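Local coordinates for fibronectin type III domain-containing protein (Simiduia agarivorans, PDB 6P2K) that probably hydrolyses the beta-1,4-glucan backbone of xyloglucan, as a glycoside hydrolase of family 74 whose catalytic module pairs two seven-bladed beta-propellers, at residues 53-57 with 58-62; 283-287 with 288-292; 668-672 with 673-677; 736-740 with 741-745. One frame throughout, in Å; residues are numbered along the deposited sequence.

Contact 1 (53-57 with 58-62). With PE3 (3,6,9,12,15,18,21,24,27,30,33,36,39-tridecaoxahentetracontane-1,41-diol), chain C.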
loop_
_atom_site.group_PDB
_atom_site.type_symbol
_atom_site.label_atom_id
_atom_site.label_comp_id
_atom_site.label_asym_id
_atom_site.label_seq_id
_atom_site.Cartn_x
_atom_site.Cartn_y
_atom_site.Cartn_z
ATOM N N GLY B 53 -4.639 0.866 56.529
ATOM C CA GLY B 53 -3.610 1.377 57.413
ATOM C C GLY B 53 -2.251 0.734 57.192
ATOM O O GLY B 53 -2.103 -0.285 56.517
ATOM N N ASN B 54 -1.233 1.351 57.794
ATOM C CA ASN B 54 0.138 0.872 57.666
ATOM C C ASN B 54 0.378 -0.324 58.578
ATOM O O ASN B 54 0.113 -0.262 59.782
ATOM C CB ASN B 54 1.131 1.983 58.008
ATOM C CG ASN B 54 1.132 3.101 56.988
ATOM O OD1 ASN B 54 0.972 2.866 55.791
ATOM N ND2 ASN B 54 1.316 4.329 57.459
ATOM N N LEU B 55 0.893 -1.404 58.004
ATOM C CA LEU B 55 1.290 -2.583 58.757
ATOM C C LEU B 55 2.794 -2.564 59.008
ATOM O O LEU B 55 3.555 -1.885 58.314
ATOM C CB LEU B 55 0.900 -3.862 58.012
ATOM C CG LEU B 55 -0.572 -4.019 57.638
ATOM C CD1 LEU B 55 -0.716 -4.934 56.439
ATOM C CD2 LEU B 55 -1.359 -4.561 58.820
ATOM N N VAL B 56 3.216 -3.323 60.024
ATOM C CA VAL B 56 4.643 -3.459 60.297
ATOM C C VAL B 56 5.310 -4.316 59.230
ATOM O O VAL B 56 6.496 -4.135 58.925
ATOM C CB VAL B 56 4.864 -4.031 61.711
ATOM C CG1 VAL B 56 6.332 -3.940 62.106
ATOM C CG2 VAL B 56 3.999 -3.288 62.720
ATOM N N ASN B 57 4.569 -5.252 58.641
ATOM C CA ASN B 57 5.053 -6.071 57.541
ATOM C C ASN B 57 3.922 -6.242 56.538
ATOM O O ASN B 57 2.776 -6.489 56.923
ATOM C CB ASN B 57 5.553 -7.433 58.033
ATOM C CG ASN B 57 5.913 -8.363 56.896
ATOM O OD1 ASN B 57 5.081 -9.138 56.425
ATOM N ND2 ASN B 57 7.159 -8.289 56.443
ATOM N N ASN B 58 4.244 -6.104 55.254
ATOM C CA ASN B 58 3.227 -5.994 54.217
ATOM C C ASN B 58 2.985 -7.292 53.453
ATOM O O ASN B 58 2.193 -7.295 52.505
ATOM C CB ASN B 58 3.600 -4.875 53.241
ATOM C CG ASN B 58 3.328 -3.499 53.814
ATOM O OD1 ASN B 58 2.401 -3.315 54.604
ATOM N ND2 ASN B 58 4.138 -2.526 53.425
ATOM N N ARG B 59 3.627 -8.389 53.847
ATOM C CA ARG B 59 3.333 -9.701 53.269
ATOM C C ARG B 59 2.157 -10.292 54.037
ATOM O O ARG B 59 2.323 -10.919 55.086
ATOM C CB ARG B 59 4.559 -10.602 53.320
ATOM C CG ARG B 59 4.439 -11.875 52.493
ATOM C CD ARG B 59 5.805 -12.457 52.172
ATOM N NE ARG B 59 6.567 -11.598 51.267
ATOM C CZ ARG B 59 6.582 -11.733 49.944
ATOM N NH1 ARG B 59 5.874 -12.692 49.364
ATOM N NH2 ARG B 59 7.305 -10.910 49.198
ATOM N N VAL B 60 0.950 -10.085 53.513
ATOM C CA VAL B 60 -0.280 -10.453 54.208
ATOM C C VAL B 60 -0.726 -11.835 53.755
ATOM O O VAL B 60 -0.852 -12.095 52.552
ATOM C CB VAL B 60 -1.384 -9.414 53.958
ATOM C CG1 VAL B 60 -2.664 -9.824 54.670
ATOM C CG2 VAL B 60 -0.931 -8.040 54.415
ATOM N N PHE B 61 -0.982 -12.721 54.723
ATOM C CA PHE B 61 -1.430 -14.075 54.439
ATOM C C PHE B 61 -2.888 -14.326 54.796
ATOM O O PHE B 61 -3.450 -15.327 54.337
ATOM C CB PHE B 61 -0.557 -15.094 55.187
ATOM C CG PHE B 61 0.855 -15.172 54.684
ATOM C CD1 PHE B 61 1.118 -15.356 53.338
ATOM C CD2 PHE B 61 1.921 -15.064 55.560
ATOM C CE1 PHE B 61 2.418 -15.430 52.875
ATOM C CE2 PHE B 61 3.222 -15.135 55.101
ATOM C CZ PHE B 61 3.469 -15.317 53.757
ATOM N N ALA B 62 -3.516 -13.461 55.591
ATOM C CA ALA B 62 -4.887 -13.701 56.017
ATOM C C ALA B 62 -5.520 -12.406 56.505
ATOM O O ALA B 62 -4.849 -11.549 57.087
ATOM C CB ALA B 62 -4.953 -14.762 57.121
HETATM O O43 PE3 C . -7.811 5.171 56.429
HETATM C C42 PE3 C . -6.508 5.736 56.274
HETATM C C41 PE3 C . -5.869 5.150 55.018
HETATM O O40 PE3 C . -4.549 5.664 54.763
HETATM C C39 PE3 C . -3.597 5.380 55.799
HETATM C C38 PE3 C . -2.277 5.977 55.329
HETATM O O37 PE3 C . -1.228 5.757 56.283
HETATM O O HOH W 1 0.772 -1.481 55.383
#
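N57 reaches forward past N58 to R59: its OD1 accepts a hydrogen bond from the backbone N of R59 (3.1 Å). With CG anti to the backbone N of N57 (chi1 173°), OD1 is carried to the next peptide but one. The N-H lies well above the carbonyl plane, off the lone pairs, and OD1 also packs against R59 CB at 3.5 Å. Asparagine suits this place, since a short amide can reach the peptide N-H two residues on. L55 CD1 meets V60 CG2 at 3.7 Å, two branched chains crossing at about a right angle, with V60 at the start of strand 60-66. That strand opens an antiparallel four-stranded blade of a beta-propeller, and 53-59 is the connection leading into it from strand 50-51 of the preceding blade. With an alanine here instead of N57, the N-H of R59 would probably lose this acceptor and the turn could shift. N58 OD1 lies 3.8 Å from L55 CB and takes a hydrogen bond from a water at 2.6 Å; the same water accepts from L55 N at 2.6 Å. N54 ND2 lies 3.1 Å from O37 of a bound polyethylene glycol. Beyond the turn, the long chain of R59 leads away to a salt bridge with D124, a zinc ligand, and to a hydrogen bond with Q713.

Contact 2 (283-287 with 288-292); sequences LGAVK and DRFGL
F290 lays the edge of its ring against A285 across a loop that joins two neighbouring antiparallel strands, 278-285 and 292-300, within one propeller blade. The chain leaves the first strand, makes a classic gamma turn at K287, whose phi is positive, and comes back nearly reversed, the two halves running 152° apart. D288 N closes the gamma turn with a weak hydrogen bond to V286 O at 2.8 Å, while the D288 carboxylate is held by R264 N through OD2. From CB, the F290 side chain rises with CG wedged between its own backbone N and carbonyl carbon (chi1 54°), which tips the ring inward to the first strand. CE1 approaches L283 O at 4.3 Å, near the ring plane. CE2 touches A285 CB at 3.4 Å, and CZ lies 3.5 Å from that methyl and 3.9 Å from G284 C. Alanine suits the spot because its one carbon fits against the ring edge; the rings of Y265 and Y293 also meet F290. G291 has a positive phi, where any side chain would collide with the carbonyl of F290. L292 follows, with CG anti to its backbone N, and its CD1 packs 3.3 Å from L283 O.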
loop_
_atom_site.group_PDB
_atom_site.type_symbol
_atom_site.label_atom_id
_atom_site.label_comp_id
_atom_site.label_asym_id
_atom_site.label_seq_id
_atom_site.Cartn_x
_atom_site.Cartn_y
_atom_site.Cartn_z
ATOM N N LEU B 283 -12.839 -25.923 44.831
ATOM C CA LEU B 283 -11.488 -26.482 44.828
ATOM C C LEU B 283 -10.650 -25.847 43.726
ATOM O O LEU B 283 -10.923 -26.047 42.537
ATOM C CB LEU B 283 -11.531 -27.998 44.668
ATOM C CG LEU B 283 -10.180 -28.704 44.767
ATOM C CD1 LEU B 283 -9.593 -28.567 46.170
ATOM C CD2 LEU B 283 -10.310 -30.172 44.375
ATOM N N GLY B 284 -9.619 -25.104 44.128
ATOM C CA GLY B 284 -8.591 -24.635 43.221
ATOM C C GLY B 284 -7.260 -25.295 43.526
ATOM O O GLY B 284 -7.232 -26.398 44.079
ATOM N N ALA B 285 -6.151 -24.637 43.192
ATOM C CA ALA B 285 -4.841 -25.235 43.411
ATOM C C ALA B 285 -3.780 -24.148 43.464
ATOM O O ALA B 285 -4.004 -23.010 43.039
ATOM C CB ALA B 285 -4.491 -26.245 42.314
ATOM N N VAL B 286 -2.616 -24.520 43.983
ATOM C CA VAL B 286 -1.436 -23.668 43.920
ATOM C C VAL B 286 -0.660 -24.024 42.661
ATOM O O VAL B 286 -0.501 -25.206 42.327
ATOM C CB VAL B 286 -0.573 -23.815 45.191
ATOM C CG1 VAL B 286 -0.260 -25.277 45.483
ATOM C CG2 VAL B 286 0.702 -22.984 45.078
ATOM N N LYS B 287 -0.224 -22.989 41.935
ATOM C CA LYS B 287 0.583 -23.081 40.717
ATOM C C LYS B 287 -0.202 -23.556 39.494
ATOM O O LYS B 287 -0.183 -22.886 38.456
ATOM C CB LYS B 287 1.803 -23.984 40.931
ATOM C CG LYS B 287 2.917 -23.344 41.743
ATOM C CD LYS B 287 4.291 -23.778 41.244
ATOM C CE LYS B 287 5.350 -23.619 42.327
ATOM N NZ LYS B 287 6.401 -22.626 41.964
ATOM N N ASP B 288 -0.886 -24.695 39.596
ATOM C CA ASP B 288 -1.481 -25.326 38.421
ATOM C C ASP B 288 -2.586 -24.468 37.813
ATOM O O ASP B 288 -3.395 -23.868 38.528
ATOM C CB ASP B 288 -2.036 -26.700 38.787
ATOM C CG ASP B 288 -0.946 -27.700 39.115
ATOM O OD1 ASP B 288 0.015 -27.814 38.327
ATOM O OD2 ASP B 288 -1.048 -28.367 40.162
ATOM N N ARG B 289 -2.628 -24.429 36.478
ATOM C CA ARG B 289 -3.605 -23.654 35.713
ATOM C C ARG B 289 -4.634 -24.603 35.107
ATOM O O ARG B 289 -4.352 -25.288 34.119
ATOM C CB ARG B 289 -2.920 -22.839 34.619
ATOM C CG ARG B 289 -1.976 -21.768 35.127
ATOM C CD ARG B 289 -1.552 -20.820 34.006
ATOM N NE ARG B 289 -0.798 -19.686 34.529
ATOM C CZ ARG B 289 -1.354 -18.595 35.052
ATOM N NH1 ARG B 289 -2.675 -18.477 35.112
ATOM N NH2 ARG B 289 -0.585 -17.620 35.514
ATOM N N PHE B 290 -5.837 -24.628 35.688
ATOM C CA PHE B 290 -6.930 -25.408 35.119
ATOM C C PHE B 290 -8.286 -24.746 35.323
ATOM O O PHE B 290 -9.310 -25.365 35.013
ATOM C CB PHE B 290 -6.967 -26.825 35.715
ATOM C CG PHE B 290 -7.004 -26.850 37.217
ATOM C CD1 PHE B 290 -8.191 -26.641 37.904
ATOM C CD2 PHE B 290 -5.852 -27.086 37.943
ATOM C CE1 PHE B 290 -8.223 -26.660 39.282
ATOM C CE2 PHE B 290 -5.879 -27.111 39.319
ATOM C CZ PHE B 290 -7.065 -26.896 39.991
ATOM N N GLY B 291 -8.330 -23.519 35.834
ATOM C CA GLY B 291 -9.592 -22.919 36.217
ATOM C C GLY B 291 -9.971 -23.253 37.647
ATOM O O GLY B 291 -9.113 -23.266 38.533
ATOM N N LEU B 292 -11.247 -23.550 37.882
ATOM C CA LEU B 292 -11.744 -23.755 39.236
ATOM C C LEU B 292 -12.865 -24.788 39.215
ATOM O O LEU B 292 -13.741 -24.747 38.348
ATOM C CB LEU B 292 -12.234 -22.433 39.837
ATOM C CG LEU B 292 -12.813 -22.413 41.250
ATOM C CD1 LEU B 292 -11.798 -22.925 42.260
ATOM C CD2 LEU B 292 -13.250 -20.997 41.600
#

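Contact 3 (668-672 with 673-677)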
loop_
_atom_site.group_PDB
_atom_site.type_symbol
_atom_site.label_atom_id
_atom_site.label_comp_id
_atom_site.label_asym_id
_atom_site.label_seq_id
_atom_site.Cartn_x
_atom_site.Cartn_y
_atom_site.Cartn_z
ATOM N N ASP B 668 22.018 11.718 57.763
ATOM C CA ASP B 668 21.264 12.818 57.170
ATOM C C ASP B 668 19.809 12.429 56.944
ATOM O O ASP B 668 18.900 13.241 57.155
ATOM C CB ASP B 668 21.899 13.251 55.849
ATOM C CG ASP B 668 23.352 13.643 55.994
ATOM O OD1 ASP B 668 23.711 14.230 57.035
ATOM O OD2 ASP B 668 24.133 13.368 55.058
ATOM N N ALA B 669 19.570 11.190 56.505
ATOM C CA ALA B 669 18.205 10.741 56.259
ATOM C C ALA B 669 17.398 10.684 57.551
ATOM O O ALA B 669 16.227 11.085 57.578
ATOM C CB ALA B 669 18.221 9.376 55.570
ATOM N N MET B 670 18.006 10.197 58.634
ATOM C CA MET B 670 17.284 10.099 59.898
ATOM C C MET B 670 17.021 11.470 60.506
ATOM O O MET B 670 16.052 11.634 61.256
ATOM C CB MET B 670 18.056 9.217 60.876
ATOM C CG MET B 670 18.095 7.753 60.466
ATOM S SD MET B 670 18.886 6.702 61.695
ATOM C CE MET B 670 17.913 7.086 63.146
ATOM N N ALA B 671 17.863 12.459 60.198
ATOM C CA ALA B 671 17.613 13.816 60.671
ATOM C C ALA B 671 16.493 14.485 59.880
ATOM O O ALA B 671 15.650 15.177 60.460
ATOM C CB ALA B 671 18.893 14.647 60.589
ATOM N N VAL B 672 16.466 14.286 58.560
ATOM C CA VAL B 672 15.439 14.910 57.731
ATOM C C VAL B 672 14.103 14.189 57.879
ATOM O O VAL B 672 13.041 14.819 57.806
ATOM C CB VAL B 672 15.908 14.944 56.265
ATOM C CG1 VAL B 672 14.800 15.427 55.340
ATOM C CG2 VAL B 672 17.141 15.827 56.127
ATOM N N ARG B 673 14.125 12.876 58.105
ATOM C CA ARG B 673 12.917 12.068 58.285
ATOM C C ARG B 673 13.083 11.250 59.559
ATOM O O ARG B 673 13.642 10.145 59.534
ATOM C CB ARG B 673 12.670 11.171 57.074
ATOM C CG ARG B 673 11.406 10.320 57.150
ATOM C CD ARG B 673 11.078 9.747 55.780
ATOM N NE ARG B 673 9.999 8.766 55.818
ATOM C CZ ARG B 673 8.707 9.073 55.817
ATOM N NH1 ARG B 673 8.321 10.343 55.790
ATOM N NH2 ARG B 673 7.800 8.109 55.848
ATOM N N PRO B 674 12.617 11.770 60.695
ATOM C CA PRO B 674 12.778 11.047 61.963
ATOM C C PRO B 674 12.068 9.703 61.937
ATOM O O PRO B 674 11.044 9.528 61.272
ATOM C CB PRO B 674 12.147 11.993 62.993
ATOM C CG PRO B 674 12.214 13.350 62.351
ATOM C CD PRO B 674 12.016 13.101 60.887
ATOM N N THR B 675 12.625 8.742 62.681
ATOM C CA THR B 675 12.032 7.410 62.753
ATOM C C THR B 675 10.611 7.447 63.293
ATOM O O THR B 675 9.883 6.458 63.153
ATOM C CB THR B 675 12.898 6.489 63.614
ATOM O OG1 THR B 675 12.957 6.994 64.953
ATOM C CG2 THR B 675 14.314 6.421 63.053
ATOM N N SER B 676 10.199 8.563 63.892
ATOM C CA SER B 676 8.813 8.782 64.272
ATOM C C SER B 676 7.829 8.548 63.126
ATOM O O SER B 676 6.646 8.316 63.389
ATOM C CB SER B 676 8.672 10.207 64.811
ATOM O OG SER B 676 8.189 11.077 63.792
ATOM N N ASN B 677 8.277 8.643 61.876
ATOM C CA ASN B 677 7.388 8.490 60.726
ATOM C C ASN B 677 7.131 7.035 60.342
ATOM O O ASN B 677 6.236 6.772 59.529
ATOM C CB ASN B 677 7.965 9.237 59.516
ATOM C CG ASN B 677 8.003 10.731 59.729
ATOM O OD1 ASN B 677 7.006 11.420 59.527
ATOM N ND2 ASN B 677 9.150 11.239 60.167
#
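M670 reaches T675 with its terminal methyl, CE lying 3.7 Å from T675 CG2 as the two side chains cross obliquely. Two methyls meet here with one pair of carbons, a thin contact on the surface. The firmer part lies in the backbone behind it. R673 N donates to A669 O at 2.8 Å, the last turn of helix 666-672 closing on the first residue to leave helical angles, and R673 CB sits 3.6 Å from the same oxygen. P674 then lays its CA against M670 O at 3.4 Å, a CA-H...O contact; having no N-H, a proline can follow the helix without leaving a donor to satisfy. This short helix comes after strand 661-664, an outer strand of one propeller blade, and the loop that follows leads on to helix 681-684. The helix end and the loop after it rest on strand 714-723, where A669 and R673 touch F719 and both M670 and T675 touch Y716. By contrast, A671 and P674 are exposed to solvent. Further on, a 3-10 turn doubles the grip on P674 O: N677 ND2 binds it at 2.8 Å, in the carbonyl plane on a lone pair, and N677 N binds it at 3.0 Å. R673, extended from CG to NE, brings its guanidinium over N677 CB, which lies 3.7 Å from the guanidinium plane, and pairs with D733 by a salt bridge.

Contact 4 (736-740 with 741-745)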
loop_
_atom_site.group_PDB
_atom_site.type_symbol
_atom_site.label_atom_id
_atom_site.label_comp_id
_atom_site.label_asym_id
_atom_site.label_seq_id
_atom_site.Cartn_x
_atom_site.Cartn_y
_atom_site.Cartn_z
ATOM N N ASP B 736 5.958 11.644 51.474
ATOM C CA ASP B 736 4.549 12.070 51.415
ATOM C C ASP B 736 3.663 10.826 51.507
ATOM O O ASP B 736 3.830 10.029 52.440
ATOM C CB ASP B 736 4.334 12.936 50.180
ATOM C CG ASP B 736 5.136 14.224 50.223
ATOM O OD1 ASP B 736 5.241 14.827 51.310
ATOM O OD2 ASP B 736 5.659 14.635 49.167
ATOM N N ASP B 737 2.739 10.609 50.572
ATOM C CA ASP B 737 1.798 9.502 50.646
ATOM C C ASP B 737 2.280 8.249 49.911
ATOM O O ASP B 737 1.469 7.356 49.643
ATOM C CB ASP B 737 0.433 9.936 50.104
ATOM C CG ASP B 737 0.522 10.569 48.727
ATOM O OD1 ASP B 737 1.645 10.710 48.201
ATOM O OD2 ASP B 737 -0.536 10.925 48.169
ATOM N N LEU B 738 3.570 8.156 49.588
ATOM C CA LEU B 738 4.102 6.978 48.903
ATOM C C LEU B 738 4.311 5.880 49.937
ATOM O O LEU B 738 5.268 5.911 50.714
ATOM C CB LEU B 738 5.395 7.304 48.168
ATOM C CG LEU B 738 5.834 6.241 47.155
ATOM C CD1 LEU B 738 4.784 6.063 46.060
ATOM C CD2 LEU B 738 7.182 6.595 46.549
ATOM N N HIS B 739 3.411 4.896 49.946
ATOM C CA HIS B 739 3.412 3.910 51.018
ATOM C C HIS B 739 4.435 2.806 50.769
ATOM O O HIS B 739 5.066 2.317 51.714
ATOM C CB HIS B 739 2.002 3.351 51.196
ATOM C CG HIS B 739 1.009 4.369 51.671
ATOM N ND1 HIS B 739 -0.055 4.790 50.900
ATOM C CD2 HIS B 739 0.924 5.056 52.836
ATOM C CE1 HIS B 739 -0.754 5.688 51.571
ATOM N NE2 HIS B 739 -0.181 5.866 52.748
ATOM N N PHE B 740 4.628 2.412 49.518
ATOM C CA PHE B 740 5.732 1.547 49.127
ATOM C C PHE B 740 6.727 2.428 48.382
ATOM O O PHE B 740 6.494 2.796 47.225
ATOM C CB PHE B 740 5.247 0.384 48.267
ATOM C CG PHE B 740 6.314 -0.627 47.967
ATOM C CD1 PHE B 740 7.135 -0.477 46.865
ATOM C CD2 PHE B 740 6.505 -1.718 48.796
ATOM C CE1 PHE B 740 8.124 -1.401 46.589
ATOM C CE2 PHE B 740 7.495 -2.646 48.525
ATOM C CZ PHE B 740 8.304 -2.487 47.418
ATOM N N SER B 741 7.824 2.780 49.049
ATOM C CA SER B 741 8.726 3.814 48.563
ATOM C C SER B 741 10.077 3.288 48.100
ATOM O O SER B 741 10.907 4.084 47.651
ATOM C CB SER B 741 8.931 4.877 49.648
ATOM O OG SER B 741 9.461 4.302 50.827
ATOM N N GLY B 742 10.336 1.989 48.212
ATOM C CA GLY B 742 11.517 1.434 47.574
ATOM C C GLY B 742 11.441 1.621 46.069
ATOM O O GLY B 742 10.368 1.540 45.470
ATOM N N MET B 743 12.589 1.897 45.451
ATOM C CA MET B 743 12.614 2.276 44.045
ATOM C C MET B 743 13.700 1.526 43.292
ATOM O O MET B 743 14.807 1.333 43.804
ATOM C CB MET B 743 12.830 3.780 43.885
ATOM C CG MET B 743 11.662 4.620 44.367
ATOM S SD MET B 743 12.030 6.377 44.329
ATOM C CE MET B 743 10.454 7.052 44.853
ATOM N N THR B 744 13.373 1.110 42.070
ATOM C CA THR B 744 14.350 0.535 41.156
ATOM C C THR B 744 14.900 1.547 40.164
ATOM O O THR B 744 16.026 1.375 39.686
ATOM C CB THR B 744 13.737 -0.639 40.381
ATOM O OG1 THR B 744 12.482 -0.236 39.821
ATOM C CG2 THR B 744 13.519 -1.839 41.299
ATOM N N SER B 745 14.138 2.592 39.848
ATOM C CA SER B 745 14.567 3.587 38.878
ATOM C C SER B 745 13.803 4.882 39.121
ATOM O O SER B 745 12.655 4.865 39.574
ATOM C CB SER B 745 14.335 3.113 37.440
ATOM O OG SER B 745 12.965 3.231 37.087
HETATM O O HOH W 2 7.132 4.627 52.501
HETATM O O HOH W 3 8.345 1.259 51.731
#
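L738 and M743 bring their ends together, with S741 beneath L738, in the connection that joins two propeller blades, running from strand 729-733 to strand 745-751. At the start, D736 is tied by a salt bridge to R769, and D737 accepts from the backbone N atoms of V5 and W6, fastening the entry to the N-terminal residues of the chain. L738 turns its side chain inward, CG anti to the backbone N (chi1 -166°), and CD2 becomes its contact point: 3.7 Å from M743 CE and 3.8 Å from S741 CA. A branched leucine suits this, filling space beside the long, flexible thioether, while V718 of strand 714-723 touches L738, S741 and M743 alike. H739, exposed, lies beside a bound polyethylene glycol; its carbonyl O takes a weak bond from a water at 3.4 Å, and that water accepts from S741 N at 3.1 Å. F740 puts its ring alongside the next two residues, CD1 4.0 Å from S741 N and CE1 3.9 Å from G742 O, and rests on P762 and T761. Replacing it with an alanine would probably open a gap beside G742 and remove the ring that P762 and T761 pack against. G742 adds no side chain next to the ring. Small S741 fits under L738, and its OG lies 2.9 Å from a second water, which lies 2.9 Å from L738 O.

From the N terminus the four contacts come in series; none encloses or crosses another. Contact 1 turns the chain from strand 50-51 of one blade into strand 60-66 of the next. Contact 2 closes the loop between adjacent strands 278-285 and 292-300 inside a single blade. Contact 3 ends helix 666-672 and holds it on strand 714-723, and contact 4 carries the chain from strand 729-733 to strand 745-751, whose sheet also includes the N-terminal strand 7-8. Contacts 1 and 4, far apart in sequence, meet where N54 OD1 packs 3.7 Å from H739 CD2. Contacts 2 and 3 lie on opposite sides of the chain's centre, their centres about 45 Å apart.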